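Local coordinates for suppressor protein MPT5 (PDB 5BZ1) that binds the 3'-untranslated regions of target mRNAs through its Pumilio repeat domain and regulates their expression after transcription, including negative regulation of HO, at residues 169-174 / 203-208; 231-236 / 258-263; 243-248 / 306-311; 329-334 / 359-364. All coordinates share one frame; numbering follows the deposited sequence.

Interaction 1: residues 169-174 / 203-208; sequences NIITIS and VQFLPG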
loop_
_atom_site.group_PDB
_atom_site.type_symbol
_atom_site.label_atom_id
_atom_site.label_comp_id
_atom_site.label_asym_id
_atom_site.label_seq_id
_atom_site.Cartn_x
_atom_site.Cartn_y
_atom_site.Cartn_z
ATOM N N ASN A 169 -11.754 -5.151 -9.640
ATOM C CA ASN A 169 -10.749 -5.750 -8.772
ATOM C C ASN A 169 -10.141 -4.755 -7.777
ATOM O O ASN A 169 -9.603 -5.158 -6.747
ATOM C CB ASN A 169 -9.642 -6.418 -9.597
ATOM C CG ASN A 169 -10.134 -7.632 -10.372
ATOM O OD1 ASN A 169 -11.246 -8.109 -10.161
ATOM N ND2 ASN A 169 -9.294 -8.143 -11.265
ATOM N N ILE A 170 -10.217 -3.462 -8.087
ATOM C CA ILE A 170 -9.718 -2.439 -7.168
ATOM C C ILE A 170 -10.438 -2.526 -5.818
ATOM O O ILE A 170 -9.838 -2.288 -4.769
ATOM C CB ILE A 170 -9.822 -1.006 -7.760
ATOM C CG1 ILE A 170 -9.120 0.009 -6.855
ATOM C CG2 ILE A 170 -11.275 -0.593 -7.976
ATOM C CD1 ILE A 170 -7.637 -0.263 -6.677
ATOM N N ILE A 171 -11.716 -2.900 -5.850
ATOM C CA ILE A 171 -12.490 -3.107 -4.632
ATOM C C ILE A 171 -11.992 -4.350 -3.886
ATOM O O ILE A 171 -11.650 -4.286 -2.701
ATOM C CB ILE A 171 -13.988 -3.272 -4.940
ATOM C CG1 ILE A 171 -14.536 -2.028 -5.638
ATOM C CG2 ILE A 171 -14.774 -3.541 -3.658
ATOM C CD1 ILE A 171 -14.720 -0.852 -4.703
ATOM N N THR A 172 -11.959 -5.475 -4.596
ATOM C CA THR A 172 -11.533 -6.756 -4.034
ATOM C C THR A 172 -10.201 -6.636 -3.291
ATOM O O THR A 172 -10.006 -7.241 -2.237
ATOM C CB THR A 172 -11.400 -7.827 -5.134
ATOM O OG1 THR A 172 -12.580 -7.832 -5.946
ATOM C CG2 THR A 172 -11.192 -9.214 -4.522
ATOM N N ILE A 173 -9.302 -5.827 -3.842
ATOM C CA ILE A 173 -7.975 -5.623 -3.275
ATOM C C ILE A 173 -7.937 -4.572 -2.153
ATOM O O ILE A 173 -7.407 -4.838 -1.074
ATOM C CB ILE A 173 -6.970 -5.260 -4.389
ATOM C CG1 ILE A 173 -6.698 -6.488 -5.260
ATOM C CG2 ILE A 173 -5.673 -4.719 -3.804
ATOM C CD1 ILE A 173 -6.148 -6.168 -6.635
ATOM N N SER A 174 -8.493 -3.389 -2.407
ATOM C CA SER A 174 -8.405 -2.275 -1.459
ATOM C C SER A 174 -9.173 -2.516 -0.159
ATOM O O SER A 174 -8.830 -1.955 0.881
ATOM C CB SER A 174 -8.898 -0.977 -2.103
ATOM O OG SER A 174 -8.139 -0.633 -3.244
ATOM N N VAL A 203 -10.934 6.113 -8.256
ATOM C CA VAL A 203 -11.945 7.164 -8.352
ATOM C C VAL A 203 -13.275 6.603 -8.854
ATOM O O VAL A 203 -14.340 6.975 -8.360
ATOM C CB VAL A 203 -11.475 8.322 -9.261
ATOM C CG1 VAL A 203 -12.608 9.319 -9.513
ATOM C CG2 VAL A 203 -10.274 9.027 -8.643
ATOM N N GLN A 204 -13.205 5.698 -9.828
ATOM C CA GLN A 204 -14.398 5.080 -10.400
ATOM C C GLN A 204 -15.225 4.348 -9.341
ATOM O O GLN A 204 -16.457 4.387 -9.366
ATOM C CB GLN A 204 -14.013 4.116 -11.528
ATOM C CG GLN A 204 -15.177 3.283 -12.060
ATOM C CD GLN A 204 -14.798 2.409 -13.244
ATOM O OE1 GLN A 204 -13.677 2.476 -13.750
ATOM N NE2 GLN A 204 -15.739 1.583 -13.696
ATOM N N PHE A 205 -14.539 3.699 -8.404
ATOM C CA PHE A 205 -15.206 2.910 -7.374
ATOM C C PHE A 205 -15.087 3.541 -5.991
ATOM O O PHE A 205 -15.118 2.845 -4.975
ATOM C CB PHE A 205 -14.643 1.490 -7.355
ATOM C CG PHE A 205 -14.958 0.701 -8.591
ATOM C CD1 PHE A 205 -16.151 -0.002 -8.693
ATOM C CD2 PHE A 205 -14.069 0.667 -9.652
ATOM C CE1 PHE A 205 -16.449 -0.729 -9.833
ATOM C CE2 PHE A 205 -14.358 -0.057 -10.795
ATOM C CZ PHE A 205 -15.550 -0.756 -10.887
ATOM N N LEU A 206 -14.962 4.864 -5.965
ATOM C CA LEU A 206 -14.843 5.629 -4.724
ATOM C C LEU A 206 -15.893 5.319 -3.635
ATOM O O LEU A 206 -15.530 5.189 -2.460
ATOM C CB LEU A 206 -14.808 7.129 -5.031
ATOM C CG LEU A 206 -14.379 8.071 -3.911
ATOM C CD1 LEU A 206 -12.984 7.723 -3.439
ATOM C CD2 LEU A 206 -14.416 9.501 -4.404
ATOM N N PRO A 207 -17.190 5.204 -4.011
ATOM C CA PRO A 207 -18.186 4.949 -2.962
ATOM C C PRO A 207 -17.972 3.629 -2.216
ATOM O O PRO A 207 -18.374 3.528 -1.056
ATOM C CB PRO A 207 -19.506 4.900 -3.737
ATOM C CG PRO A 207 -19.261 5.720 -4.955
ATOM C CD PRO A 207 -17.834 5.425 -5.320
ATOM N N GLY A 208 -17.355 2.643 -2.859
ATOM C CA GLY A 208 -17.114 1.364 -2.214
ATOM C C GLY A 208 -15.798 1.324 -1.453
ATOM O O GLY A 208 -15.442 0.301 -0.861
#

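Interaction 2: residues 231-236 / 258-263; sequences YLLAEL and EKFIKK. With nucleotides of chain B.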
loop_
_atom_site.group_PDB
_atom_site.type_symbol
_atom_site.label_atom_id
_atom_site.label_comp_id
_atom_site.label_asym_id
_atom_site.label_seq_id
_atom_site.Cartn_x
_atom_site.Cartn_y
_atom_site.Cartn_z
ATOM N N TYR A 231 -5.048 16.867 -10.229
ATOM C CA TYR A 231 -6.357 16.333 -10.607
ATOM C C TYR A 231 -7.135 15.722 -9.437
ATOM O O TYR A 231 -8.360 15.818 -9.394
ATOM C CB TYR A 231 -6.224 15.302 -11.732
ATOM C CG TYR A 231 -5.789 13.935 -11.261
ATOM C CD1 TYR A 231 -6.715 12.917 -11.067
ATOM C CD2 TYR A 231 -4.455 13.664 -11.013
ATOM C CE1 TYR A 231 -6.320 11.672 -10.636
ATOM C CE2 TYR A 231 -4.051 12.426 -10.586
ATOM C CZ TYR A 231 -4.984 11.436 -10.398
ATOM O OH TYR A 231 -4.561 10.208 -9.969
ATOM N N LEU A 232 -6.426 15.093 -8.502
ATOM C CA LEU A 232 -7.072 14.296 -7.458
ATOM C C LEU A 232 -7.980 15.105 -6.528
ATOM O O LEU A 232 -9.056 14.640 -6.155
ATOM C CB LEU A 232 -6.038 13.513 -6.641
ATOM C CG LEU A 232 -6.628 12.479 -5.679
ATOM C CD1 LEU A 232 -7.471 11.462 -6.437
ATOM C CD2 LEU A 232 -5.541 11.779 -4.885
ATOM N N LEU A 233 -7.542 16.305 -6.155
ATOM C CA LEU A 233 -8.321 17.171 -5.270
ATOM C C LEU A 233 -9.697 17.489 -5.854
ATOM O O LEU A 233 -10.724 17.175 -5.252
ATOM C CB LEU A 233 -7.559 18.466 -4.983
ATOM C CG LEU A 233 -6.297 18.345 -4.131
ATOM C CD1 LEU A 233 -5.429 19.583 -4.283
ATOM C CD2 LEU A 233 -6.665 18.136 -2.676
ATOM N N ALA A 234 -9.708 18.105 -7.030
ATOM C CA ALA A 234 -10.955 18.430 -7.715
ATOM C C ALA A 234 -11.777 17.178 -8.028
ATOM O O ALA A 234 -12.996 17.175 -7.865
ATOM C CB ALA A 234 -10.669 19.208 -8.983
ATOM N N GLU A 235 -11.106 16.124 -8.486
ATOM C CA GLU A 235 -11.779 14.876 -8.834
ATOM C C GLU A 235 -12.505 14.295 -7.624
ATOM O O GLU A 235 -13.690 13.964 -7.702
ATOM C CB GLU A 235 -10.772 13.858 -9.369
ATOM C CG GLU A 235 -11.393 12.683 -10.096
ATOM C CD GLU A 235 -11.585 12.950 -11.572
ATOM O OE1 GLU A 235 -10.747 13.668 -12.159
ATOM O OE2 GLU A 235 -12.572 12.442 -12.146
ATOM N N LEU A 236 -11.788 14.177 -6.508
ATOM C CA LEU A 236 -12.384 13.707 -5.262
ATOM C C LEU A 236 -13.529 14.609 -4.821
ATOM O O LEU A 236 -14.606 14.126 -4.481
ATOM C CB LEU A 236 -11.346 13.623 -4.142
ATOM C CG LEU A 236 -10.355 12.461 -4.161
ATOM C CD1 LEU A 236 -9.511 12.467 -2.900
ATOM C CD2 LEU A 236 -11.077 11.135 -4.304
ATOM N N GLU A 258 -10.858 14.612 7.007
ATOM C CA GLU A 258 -9.850 15.358 7.758
ATOM C C GLU A 258 -8.538 15.485 6.986
ATOM O O GLU A 258 -7.946 16.562 6.919
ATOM C CB GLU A 258 -9.575 14.689 9.104
ATOM C CG GLU A 258 -10.736 14.711 10.083
ATOM C CD GLU A 258 -10.330 14.213 11.457
ATOM O OE1 GLU A 258 -10.421 12.991 11.697
ATOM O OE2 GLU A 258 -9.918 15.044 12.294
ATOM N N LYS A 259 -8.075 14.377 6.418
ATOM C CA LYS A 259 -6.829 14.396 5.665
ATOM C C LYS A 259 -6.958 15.306 4.447
ATOM O O LYS A 259 -6.017 16.012 4.090
ATOM C CB LYS A 259 -6.425 12.989 5.231
ATOM C CG LYS A 259 -5.061 12.950 4.559
ATOM C CD LYS A 259 -4.511 11.548 4.495
ATOM C CE LYS A 259 -3.043 11.549 4.098
ATOM N NZ LYS A 259 -2.151 12.021 5.192
ATOM N N PHE A 260 -8.134 15.294 3.826
ATOM C CA PHE A 260 -8.407 16.132 2.666
ATOM C C PHE A 260 -8.333 17.610 3.051
ATOM O O PHE A 260 -7.703 18.416 2.362
ATOM C CB PHE A 260 -9.782 15.788 2.088
ATOM C CG PHE A 260 -10.114 16.523 0.816
ATOM C CD1 PHE A 260 -9.533 16.150 -0.387
ATOM C CD2 PHE A 260 -11.021 17.576 0.823
ATOM C CE1 PHE A 260 -9.839 16.822 -1.562
ATOM C CE2 PHE A 260 -11.334 18.250 -0.349
ATOM C CZ PHE A 260 -10.739 17.874 -1.541
ATOM N N ILE A 261 -8.975 17.956 4.164
ATOM C CA ILE A 261 -8.991 19.330 4.655
ATOM C C ILE A 261 -7.589 19.820 5.027
ATOM O O ILE A 261 -7.188 20.919 4.632
ATOM C CB ILE A 261 -9.956 19.485 5.845
ATOM C CG1 ILE A 261 -11.403 19.336 5.367
ATOM C CG2 ILE A 261 -9.770 20.836 6.531
ATOM C CD1 ILE A 261 -12.429 19.280 6.489
ATOM N N LYS A 262 -6.851 19.010 5.785
ATOM C CA LYS A 262 -5.473 19.340 6.144
ATOM C C LYS A 262 -4.604 19.535 4.901
ATOM O O LYS A 262 -3.720 20.390 4.880
ATOM C CB LYS A 262 -4.866 18.257 7.041
ATOM C CG LYS A 262 -5.428 18.217 8.461
ATOM C CD LYS A 262 -4.667 17.211 9.321
ATOM C CE LYS A 262 -5.613 16.230 9.997
ATOM N NZ LYS A 262 -4.880 15.196 10.785
ATOM N N LYS A 263 -4.861 18.738 3.867
ATOM C CA LYS A 263 -4.114 18.845 2.620
ATOM C C LYS A 263 -4.375 20.189 1.938
ATOM O O LYS A 263 -3.456 20.821 1.415
ATOM C CB LYS A 263 -4.475 17.698 1.677
ATOM C CG LYS A 263 -3.639 17.677 0.412
ATOM C CD LYS A 263 -3.992 16.509 -0.488
ATOM C CE LYS A 263 -3.131 16.525 -1.738
ATOM N NZ LYS A 263 -1.678 16.429 -1.421
ATOM P P G B 2 -12.072 7.406 21.657
ATOM O OP1 G B 2 -11.890 6.007 22.106
ATOM O OP2 G B 2 -10.979 8.395 21.844
ATOM O "O5'" G B 2 -12.437 7.378 20.111
ATOM C "C5'" G B 2 -13.630 6.761 19.655
ATOM C "C4'" G B 2 -13.613 6.602 18.161
ATOM O "O4'" G B 2 -13.615 7.906 17.534
ATOM C "C3'" G B 2 -12.380 5.923 17.593
ATOM O "O3'" G B 2 -12.438 4.512 17.698
ATOM C "C2'" G B 2 -12.345 6.438 16.160
ATOM O "O2'" G B 2 -13.244 5.711 15.333
ATOM C "C1'" G B 2 -12.879 7.863 16.331
ATOM N N9 G B 2 -11.796 8.863 16.404
ATOM C C8 G B 2 -10.914 9.101 17.434
ATOM N N7 G B 2 -10.073 10.062 17.160
ATOM C C5 G B 2 -10.410 10.485 15.881
ATOM C C6 G B 2 -9.850 11.496 15.057
ATOM O O6 G B 2 -8.909 12.257 15.298
ATOM N N1 G B 2 -10.512 11.580 13.839
ATOM C C2 G B 2 -11.571 10.789 13.463
ATOM N N2 G B 2 -12.082 11.016 12.244
ATOM N N3 G B 2 -12.100 9.843 14.217
ATOM C C4 G B 2 -11.472 9.747 15.403
#

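Interaction 3: residues 243-248 / 306-311; sequences ELCQLS and TVNLNV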
loop_
_atom_site.group_PDB
_atom_site.type_symbol
_atom_site.label_atom_id
_atom_site.label_comp_id
_atom_site.label_asym_id
_atom_site.label_seq_id
_atom_site.Cartn_x
_atom_site.Cartn_y
_atom_site.Cartn_z
ATOM N N GLU A 243 -22.050 14.691 -0.658
ATOM C CA GLU A 243 -22.178 13.795 0.492
ATOM C C GLU A 243 -21.171 14.134 1.589
ATOM O O GLU A 243 -20.908 13.313 2.467
ATOM C CB GLU A 243 -21.971 12.334 0.074
ATOM C CG GLU A 243 -23.179 11.643 -0.541
ATOM C CD GLU A 243 -22.949 10.152 -0.748
ATOM O OE1 GLU A 243 -21.895 9.645 -0.305
ATOM O OE2 GLU A 243 -23.821 9.488 -1.349
ATOM N N LEU A 244 -20.608 15.338 1.533
ATOM C CA LEU A 244 -19.499 15.705 2.410
ATOM C C LEU A 244 -19.876 15.645 3.888
ATOM O O LEU A 244 -19.080 15.205 4.719
ATOM C CB LEU A 244 -18.960 17.091 2.050
ATOM C CG LEU A 244 -17.649 17.506 2.715
ATOM C CD1 LEU A 244 -16.547 16.531 2.342
ATOM C CD2 LEU A 244 -17.258 18.935 2.337
ATOM N N CYS A 245 -21.092 16.073 4.214
ATOM C CA CYS A 245 -21.548 16.046 5.600
ATOM C C CYS A 245 -21.720 14.620 6.121
ATOM O O CYS A 245 -21.259 14.293 7.217
ATOM C CB CYS A 245 -22.851 16.825 5.765
ATOM S SG CYS A 245 -23.544 16.707 7.432
ATOM N N GLN A 246 -22.380 13.771 5.336
ATOM C CA GLN A 246 -22.583 12.385 5.746
ATOM C C GLN A 246 -21.269 11.617 5.882
ATOM O O GLN A 246 -21.080 10.876 6.848
ATOM C CB GLN A 246 -23.519 11.653 4.785
ATOM C CG GLN A 246 -23.836 10.224 5.221
ATOM C CD GLN A 246 -24.307 10.140 6.668
ATOM O OE1 GLN A 246 -23.602 9.615 7.535
ATOM N NE2 GLN A 246 -25.502 10.660 6.935
ATOM N N LEU A 247 -20.368 11.793 4.916
ATOM C CA LEU A 247 -19.065 11.128 4.946
ATOM C C LEU A 247 -18.272 11.543 6.186
ATOM O O LEU A 247 -17.567 10.732 6.784
ATOM C CB LEU A 247 -18.268 11.433 3.674
ATOM C CG LEU A 247 -18.785 10.817 2.371
ATOM C CD1 LEU A 247 -18.077 11.415 1.165
ATOM C CD2 LEU A 247 -18.630 9.301 2.380
ATOM N N SER A 248 -18.408 12.810 6.568
ATOM C CA SER A 248 -17.777 13.335 7.771
ATOM C C SER A 248 -18.313 12.672 9.040
ATOM O O SER A 248 -17.642 12.667 10.071
ATOM C CB SER A 248 -17.989 14.848 7.861
ATOM O OG SER A 248 -17.363 15.518 6.788
ATOM N N THR A 306 -20.625 25.005 7.479
ATOM C CA THR A 306 -21.401 26.067 8.115
ATOM C C THR A 306 -22.896 25.740 8.078
ATOM O O THR A 306 -23.585 25.823 9.097
ATOM C CB THR A 306 -21.139 27.436 7.460
ATOM O OG1 THR A 306 -19.756 27.781 7.612
ATOM C CG2 THR A 306 -21.998 28.520 8.105
ATOM N N VAL A 307 -23.389 25.368 6.900
ATOM C CA VAL A 307 -24.782 24.970 6.734
ATOM C C VAL A 307 -25.134 23.780 7.633
ATOM O O VAL A 307 -26.196 23.755 8.258
ATOM C CB VAL A 307 -25.098 24.640 5.256
ATOM C CG1 VAL A 307 -26.470 24.004 5.119
ATOM C CG2 VAL A 307 -25.012 25.897 4.392
ATOM N N ASN A 308 -24.226 22.812 7.715
ATOM C CA ASN A 308 -24.477 21.576 8.452
ATOM C C ASN A 308 -23.851 21.550 9.845
ATOM O O ASN A 308 -23.670 20.480 10.423
ATOM C CB ASN A 308 -23.979 20.370 7.646
ATOM C CG ASN A 308 -24.706 20.210 6.328
ATOM O OD1 ASN A 308 -25.788 19.625 6.270
ATOM N ND2 ASN A 308 -24.115 20.732 5.260
ATOM N N LEU A 309 -23.538 22.729 10.379
ATOM C CA LEU A 309 -22.821 22.849 11.653
ATOM C C LEU A 309 -23.526 22.141 12.809
ATOM O O LEU A 309 -22.881 21.518 13.654
ATOM C CB LEU A 309 -22.600 24.327 11.994
ATOM C CG LEU A 309 -21.951 24.677 13.335
ATOM C CD1 LEU A 309 -20.591 24.022 13.485
ATOM C CD2 LEU A 309 -21.828 26.182 13.486
ATOM N N ASN A 310 -24.851 22.232 12.831
ATOM C CA ASN A 310 -25.645 21.667 13.916
ATOM C C ASN A 310 -25.539 20.142 14.033
ATOM O O ASN A 310 -25.581 19.591 15.136
ATOM C CB ASN A 310 -27.109 22.065 13.754
ATOM C CG ASN A 310 -27.907 21.837 15.013
ATOM O OD1 ASN A 310 -27.439 22.125 16.113
ATOM N ND2 ASN A 310 -29.113 21.303 14.863
ATOM N N VAL A 311 -25.420 19.469 12.892
ATOM C CA VAL A 311 -25.271 18.015 12.862
ATOM C C VAL A 311 -23.835 17.612 13.186
ATOM O O VAL A 311 -23.597 16.699 13.980
ATOM C CB VAL A 311 -25.674 17.441 11.490
ATOM C CG1 VAL A 311 -25.222 15.993 11.343
ATOM C CG2 VAL A 311 -27.175 17.550 11.295
#

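Interaction 4: residues 329-334 / 359-364; sequences KNYSPL and NDFSLK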
loop_
_atom_site.group_PDB
_atom_site.type_symbol
_atom_site.label_atom_id
_atom_site.label_comp_id
_atom_site.label_asym_id
_atom_site.label_seq_id
_atom_site.Cartn_x
_atom_site.Cartn_y
_atom_site.Cartn_z
ATOM N N LYS A 329 -4.283 26.564 14.055
ATOM C CA LYS A 329 -2.935 26.064 13.799
ATOM C C LYS A 329 -2.750 25.702 12.329
ATOM O O LYS A 329 -1.651 25.809 11.782
ATOM C CB LYS A 329 -2.642 24.840 14.666
ATOM C CG LYS A 329 -2.201 25.179 16.077
ATOM C CD LYS A 329 -2.237 23.949 16.971
ATOM C CE LYS A 329 -2.026 24.320 18.432
ATOM N NZ LYS A 329 -2.243 23.156 19.340
ATOM N N ASN A 330 -3.839 25.281 11.696
ATOM C CA ASN A 330 -3.803 24.843 10.310
ATOM C C ASN A 330 -3.814 25.982 9.292
ATOM O O ASN A 330 -3.423 25.785 8.141
ATOM C CB ASN A 330 -4.973 23.894 10.027
ATOM C CG ASN A 330 -4.905 22.616 10.841
ATOM O OD1 ASN A 330 -3.830 22.190 11.262
ATOM N ND2 ASN A 330 -6.060 21.993 11.059
ATOM N N TYR A 331 -4.259 27.167 9.707
ATOM C CA TYR A 331 -4.498 28.251 8.751
ATOM C C TYR A 331 -4.123 29.663 9.216
ATOM O O TYR A 331 -4.566 30.643 8.617
ATOM C CB TYR A 331 -5.960 28.236 8.287
ATOM C CG TYR A 331 -6.975 28.405 9.399
ATOM C CD1 TYR A 331 -7.261 29.659 9.920
ATOM C CD2 TYR A 331 -7.664 27.314 9.910
ATOM C CE1 TYR A 331 -8.187 29.822 10.923
ATOM C CE2 TYR A 331 -8.596 27.468 10.914
ATOM C CZ TYR A 331 -8.852 28.726 11.418
ATOM O OH TYR A 331 -9.777 28.896 12.420
ATOM N N SER A 332 -3.312 29.776 10.263
ATOM C CA SER A 332 -2.947 31.097 10.787
ATOM C C SER A 332 -2.285 32.060 9.776
ATOM O O SER A 332 -2.564 33.259 9.811
ATOM C CB SER A 332 -2.130 30.987 12.085
ATOM O OG SER A 332 -0.742 30.864 11.843
ATOM N N PRO A 333 -1.420 31.548 8.871
ATOM C CA PRO A 333 -0.881 32.474 7.864
ATOM C C PRO A 333 -1.949 33.055 6.928
ATOM O O PRO A 333 -1.697 34.087 6.305
ATOM C CB PRO A 333 0.090 31.595 7.068
ATOM C CG PRO A 333 0.511 30.541 8.030
ATOM C CD PRO A 333 -0.720 30.249 8.837
ATOM N N LEU A 334 -3.110 32.407 6.834
ATOM C CA LEU A 334 -4.195 32.888 5.977
ATOM C C LEU A 334 -4.952 34.054 6.614
ATOM O O LEU A 334 -5.824 34.656 5.981
ATOM C CB LEU A 334 -5.186 31.763 5.650
ATOM C CG LEU A 334 -4.682 30.391 5.194
ATOM C CD1 LEU A 334 -5.823 29.542 4.647
ATOM C CD2 LEU A 334 -3.591 30.522 4.163
ATOM N N ASN A 359 -9.135 37.255 2.179
ATOM C CA ASN A 359 -10.238 38.063 2.686
ATOM C C ASN A 359 -11.540 37.267 2.779
ATOM O O ASN A 359 -12.271 37.364 3.767
ATOM C CB ASN A 359 -10.441 39.295 1.804
ATOM C CG ASN A 359 -11.515 40.223 2.336
ATOM O OD1 ASN A 359 -11.271 41.013 3.248
ATOM N ND2 ASN A 359 -12.712 40.137 1.764
ATOM N N ASP A 360 -11.829 36.483 1.743
ATOM C CA ASP A 360 -13.019 35.637 1.736
ATOM C C ASP A 360 -12.921 34.538 2.796
ATOM O O ASP A 360 -13.911 34.203 3.447
ATOM C CB ASP A 360 -13.240 35.019 0.353
ATOM C CG ASP A 360 -13.580 36.054 -0.706
ATOM O OD1 ASP A 360 -14.450 36.916 -0.451
ATOM O OD2 ASP A 360 -12.975 36.004 -1.797
ATOM N N PHE A 361 -11.725 33.979 2.961
ATOM C CA PHE A 361 -11.506 32.929 3.950
ATOM C C PHE A 361 -11.737 33.441 5.370
ATOM O O PHE A 361 -12.455 32.816 6.151
ATOM C CB PHE A 361 -10.093 32.354 3.833
ATOM C CG PHE A 361 -9.753 31.370 4.919
ATOM C CD1 PHE A 361 -10.145 30.043 4.814
ATOM C CD2 PHE A 361 -9.050 31.772 6.048
ATOM C CE1 PHE A 361 -9.842 29.134 5.814
ATOM C CE2 PHE A 361 -8.745 30.870 7.051
ATOM C CZ PHE A 361 -9.139 29.548 6.934
ATOM N N SER A 362 -11.113 34.569 5.699
ATOM C CA SER A 362 -11.232 35.157 7.031
ATOM C C SER A 362 -12.683 35.447 7.392
ATOM O O SER A 362 -13.089 35.277 8.543
ATOM C CB SER A 362 -10.410 36.444 7.128
ATOM O OG SER A 362 -9.024 36.172 7.054
ATOM N N LEU A 363 -13.454 35.883 6.404
ATOM C CA LEU A 363 -14.870 36.168 6.593
ATOM C C LEU A 363 -15.655 34.886 6.891
ATOM O O LEU A 363 -16.386 34.814 7.881
ATOM C CB LEU A 363 -15.422 36.881 5.354
ATOM C CG LEU A 363 -16.897 37.285 5.214
ATOM C CD1 LEU A 363 -17.716 36.172 4.570
ATOM C CD2 LEU A 363 -17.515 37.711 6.544
ATOM N N LYS A 364 -15.500 33.879 6.037
ATOM C CA LYS A 364 -16.243 32.630 6.187
ATOM C C LYS A 364 -15.845 31.836 7.434
ATOM O O LYS A 364 -16.699 31.234 8.088
ATOM C CB LYS A 364 -16.088 31.752 4.941
ATOM C CG LYS A 364 -16.849 32.242 3.717
ATOM C CD LYS A 364 -16.684 31.268 2.557
ATOM C CE LYS A 364 -17.406 31.750 1.305
ATOM N NZ LYS A 364 -18.882 31.770 1.478
#

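Interaction 1: residues 169-174 / 203-208
I171 and G208 have the nearest CA atoms of the two segments, 6.9 Å apart. Segment 169-174 is a short helix. Segment 203-208 is the end of helix 192-204 followed by a turn, and F205 is the first residue to abandon helical angles. With CG of F205 anti to its carbonyl carbon (chi1 -67°), the ring lies beside two isoleucines. The branch methyl CG2 of I170 comes obliquely to the ring, 3.5 Å from F205 CD2. I171 crosses F205 at about a right angle and lays CD1 3.5 Å from F205 CB, with CG1 near the base of the ring. G208 suits the same methyl: a CB built on it would stand only 3.0 Å from I171 CD1, whereas the bare glycine lets I171 CD1 lie 4.1 Å from G208 C. Within the helix, S174 N and S174 OG approach the carbonyl oxygen of I170 from opposite faces of its plane, so this buried serine satisfies its hydroxyl locally, with OG 2.8 Å from I170 O. No hydrogen bond spans the contact. Pumilio repeats 5 and 6 therefore meet here through nondirectional apolar packing, as neighbouring repeats do along the PUF scaffold.

Interaction 2: residues 231-236 / 258-263
While F260 and K263 pack against L233, E258 on the same short helical segment reaches the other way to grip G2 of RNA chain B. One carboxylate oxygen does the work: E258 OE1 accepts from G2 N1 and G2 N2, each 2.6 Å away, in bent bonds with N-H...O angles of 147° and 140°. E258 OE2 is held by T324 OG1, which probably steadies the turn of the carboxylate. An alanine in place of E258 would probably leave both guanine donors without their acceptor and the T324 hydroxyl without its mate. Towards the protein interior, the axes of the two short helical segments come within 11.9 Å. L233 CD2 nestles between F260 CE1, 3.6 Å away, and K263 CD, 3.8 Å away, while L236 CB lies more loosely against F260 CE1. The lysine lends its extended aliphatic chain to this core and bends only at its last torsion (chi4 60°), where NZ meets D229 and the carbonyl of L223. Apolar chemistry thus seats the helix, and its acidic side chain suits the paired N-H donors of guanine.

Interaction 3: residues 243-248 / 306-311
C245 meets segment 306-311 at N308, at the break between two helices, and at V311, in the helix that follows. T306 ends its side chain at the carbonyl of I302, one turn back in helix 288-307. N308 then breaks the helix and sits at the N-cap position of the next one, but its side chain does no capping: ND2 turns back to the carbonyl of I304. With CG beside the backbone N (chi1 -63°), the asparagine lies against the cysteine, N308 CB being 3.7 Å from C245 SG and the amide CG 3.9 Å from that sulfur. An alanine at N308 would probably strip the amide from C245 and leave the I304 carbonyl without this donor. L309 turns its back on segment 243-248, and its side chain packs on L371 and L375. V311 closes the walk, its CG1 lying 4.3 Å from C245 SG, a loose apolar touch that suits the small thiol. The contact is a surface seam joining Pumilio repeats 7 and 8: on one side L244 rests on helices 288-307 and 229-240, and on the other T306 and L309 rest on helix 354-375.

Interaction 4: residues 329-334 / 359-364
Y331 CB already lies against F361, 3.7 Å from F361 CZ. One bond on, Y331 CG comes 3.5 Å from F361 CZ, and the ring atom Y331 CD1 makes the closest approach, 3.4 Å from F361 CE2. Further along the same flank Y331 CE1 stands 4.0 Å from F361 CE2, while on the other flank Y331 CD2 only grazes F361 CZ. The hydroxyl at the tip has moved beyond the phenylalanine and bonds to the carbonyl of L326, which gives a buried tyrosine a partner for its polar end. The chi1 of 60° sets CG between the backbone N and the carbonyl carbon and turns one face of the ring to F361. The result is an offset edge-to-face pair: the edge of F361 points at the face of Y331, towards its rim, with planes at 71° and centroids 5.1 Å apart. In this PUF domain, a curved stack of helical repeats, the contact joins the loop after helix 318-326, within Pumilio repeat 8, to the long helix 354-375 near the C-terminal end. F361, flat and wholly apolar, offers an edge and a face to two partners. Its edge goes to Y331, while L334 CD1 stands over the centre of one face, 4.0 Å from the centroid and 8° off the ring normal, in a CH-pi contact. L334 also packs on helix 253-273, and F361 on helix 288-307.

Overall arrangement
The four contacts run from the middle of the curved Pumilio domain towards its C-terminal end. Interaction 1, joining repeats 5 and 6, closes before the others open. Interaction 2, centred about 17 Å further on, touches it directly: V203 packs on E235 and L206 on L236. Interactions 2 and 3 alternate along the chain, with helix 244-248 lying in sequence between helices 229-240 and 253-273; their centres are about 16 Å apart. Interaction 4 comes last, about 18 Å from interaction 2 and 35 Å from interaction 1, centre to centre. Interactions 3 and 4 touch none of the others. Successive, largely nonpolar contacts between helices build the curved scaffold, along which residues such as E258 can be presented to RNA bases.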